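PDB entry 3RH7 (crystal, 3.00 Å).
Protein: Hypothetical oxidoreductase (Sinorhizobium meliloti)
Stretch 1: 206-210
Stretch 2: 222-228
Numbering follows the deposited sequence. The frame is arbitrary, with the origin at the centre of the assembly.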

# COMPACT_ATOMS: atom_id res chain seq x y z
N LEU A 206 14.65 -22.32 -3.04
CA LEU A 206 14.30 -21.21 -2.17
C LEU A 206 14.26 -21.69 -0.72
O LEU A 206 13.94 -22.86 -0.49
CB LEU A 206 12.95 -20.61 -2.58
CG LEU A 206 12.99 -19.58 -3.67
CD1 LEU A 206 11.58 -19.32 -4.20
CD2 LEU A 206 13.68 -18.28 -3.19
N PRO A 207 14.60 -20.84 0.28
CA PRO A 207 14.54 -21.32 1.68
C PRO A 207 13.12 -21.65 2.06
O PRO A 207 12.22 -20.88 1.71
CB PRO A 207 15.08 -20.12 2.47
CG PRO A 207 14.78 -18.94 1.60
CD PRO A 207 15.02 -19.42 0.22
N ASN A 208 12.88 -22.82 2.67
CA ASN A 208 11.51 -23.18 3.05
C ASN A 208 11.47 -24.22 4.14
O ASN A 208 12.43 -24.97 4.33
CB ASN A 208 10.73 -23.71 1.84
CG ASN A 208 11.20 -25.07 1.36
OD1 ASN A 208 10.64 -26.11 1.75
ND2 ASN A 208 12.24 -25.09 0.54
N CYS A 209 10.30 -24.31 4.79
CA CYS A 209 10.00 -25.31 5.80
C CYS A 209 8.50 -25.58 5.78
O CYS A 209 7.72 -24.63 5.69
CB CYS A 209 10.49 -24.89 7.18
SG CYS A 209 9.68 -23.43 7.88
N THR A 210 8.12 -26.87 5.80
CA THR A 210 6.72 -27.32 5.74
C THR A 210 6.22 -27.59 7.16
O THR A 210 6.75 -28.45 7.87
CB THR A 210 6.60 -28.56 4.83
OG1 THR A 210 7.19 -28.27 3.56
CG2 THR A 210 5.18 -29.01 4.65
N ALA A 222 11.57 -17.09 12.16
CA ALA A 222 12.38 -17.93 13.04
C ALA A 222 13.28 -18.84 12.23
O ALA A 222 14.49 -18.86 12.49
CB ALA A 222 11.48 -18.74 13.95
N TYR A 223 12.69 -19.56 11.20
CA TYR A 223 13.41 -20.50 10.33
C TYR A 223 14.55 -19.79 9.62
O TYR A 223 15.71 -20.20 9.77
CB TYR A 223 12.47 -21.20 9.32
CG TYR A 223 13.19 -22.02 8.26
CD1 TYR A 223 13.88 -23.17 8.60
CD2 TYR A 223 13.22 -21.61 6.94
CE1 TYR A 223 14.57 -23.92 7.64
CE2 TYR A 223 13.94 -22.33 5.97
CZ TYR A 223 14.60 -23.49 6.32
OH TYR A 223 15.27 -24.22 5.35
N LEU A 224 14.22 -18.70 8.88
CA LEU A 224 15.20 -17.95 8.11
C LEU A 224 16.34 -17.39 8.98
O LEU A 224 17.49 -17.57 8.60
CB LEU A 224 14.53 -16.82 7.33
CG LEU A 224 13.52 -17.29 6.28
CD1 LEU A 224 12.73 -16.13 5.73
CD2 LEU A 224 14.16 -18.10 5.20
N GLU A 225 16.02 -16.78 10.14
CA GLU A 225 16.99 -16.20 11.07
C GLU A 225 17.98 -17.27 11.54
O GLU A 225 19.18 -17.04 11.49
CB GLU A 225 16.30 -15.52 12.25
CG GLU A 225 15.66 -14.19 11.87
CD GLU A 225 15.49 -13.18 12.98
OE1 GLU A 225 15.58 -13.57 14.16
OE2 GLU A 225 15.26 -11.98 12.66
N GLN A 226 17.47 -18.46 11.92
CA GLN A 226 18.24 -19.63 12.34
C GLN A 226 19.18 -20.09 11.21
O GLN A 226 20.36 -20.33 11.45
CB GLN A 226 17.23 -20.75 12.72
CG GLN A 226 17.75 -22.20 12.86
CD GLN A 226 17.89 -22.95 11.55
OE1 GLN A 226 17.04 -22.87 10.66
NE2 GLN A 226 19.01 -23.65 11.39
N LEU A 227 18.61 -20.26 9.99
CA LEU A 227 19.24 -20.79 8.81
C LEU A 227 20.45 -19.95 8.38
O LEU A 227 21.57 -20.50 8.19
CB LEU A 227 18.19 -20.87 7.69
CG LEU A 227 18.65 -21.41 6.31
CD1 LEU A 227 18.94 -22.92 6.34
CD2 LEU A 227 17.63 -21.08 5.25
N THR A 228 20.20 -18.63 8.25
CA THR A 228 21.14 -17.64 7.74
C THR A 228 22.03 -17.02 8.82
O THR A 228 23.17 -16.61 8.52
CB THR A 228 20.38 -16.52 7.03
OG1 THR A 228 19.60 -15.84 8.00
CG2 THR A 228 19.48 -17.03 5.90

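How does the chain bring these two stretches together? Residues 208-210 form the start of a strand, entered through the loop residues Leu206 and Pro207, and this segment lies against a helix that runs through 222-228. The backbones keep their distance, with CA of Pro207 7.3 Å from CA of Leu224 and CA of Cys209 7.4 Å from CA of Tyr223, so side chains must fill the space between. The helix holds its shape through bonds such as Leu227 N to Tyr223 O (2.9 Å).

Which bump fits which hollow at the loop end? The CA-to-CB bond of Pro207 points toward the helix, and its CB reaches a pocket lined by three side chains: CD2 of Leu224 at 3.5 Å, CD2 of Leu227 at 3.9 Å and CE2 of Tyr223 at 4.3 Å. The CA-to-CB bond of Leu224 points sideways, yet the end of its side chain comes nearer. These are apolar contacts, in which close fit and burial do the work.

What does the Tyr223 ring rest against? It reaches across from the helix, has the largest covered area of any residue here, and meets Cys209 over one face. CB of Cys209 sits 4.0 Å from the centroid of the Tyr223 ring, only 9° off the normal, a CH-pi contact with the ring's electron cloud. The sulfur stands more obliquely, with SG of Cys209 3.8 Å from CG of Tyr223. The backbone carbon of Pro207 lies at the ring's edge, so the ring is bordered there as well as covered on a face.

Where does polar chemistry enter? The phenol OH of Tyr223 ends 3.1 Å from O of Asn208. The CA-to-CB bond of Asn208 points away from the helix, and ND2 of Asn208 donates a hydrogen bond to O of Leu206 (3.0 Å), within its own stretch.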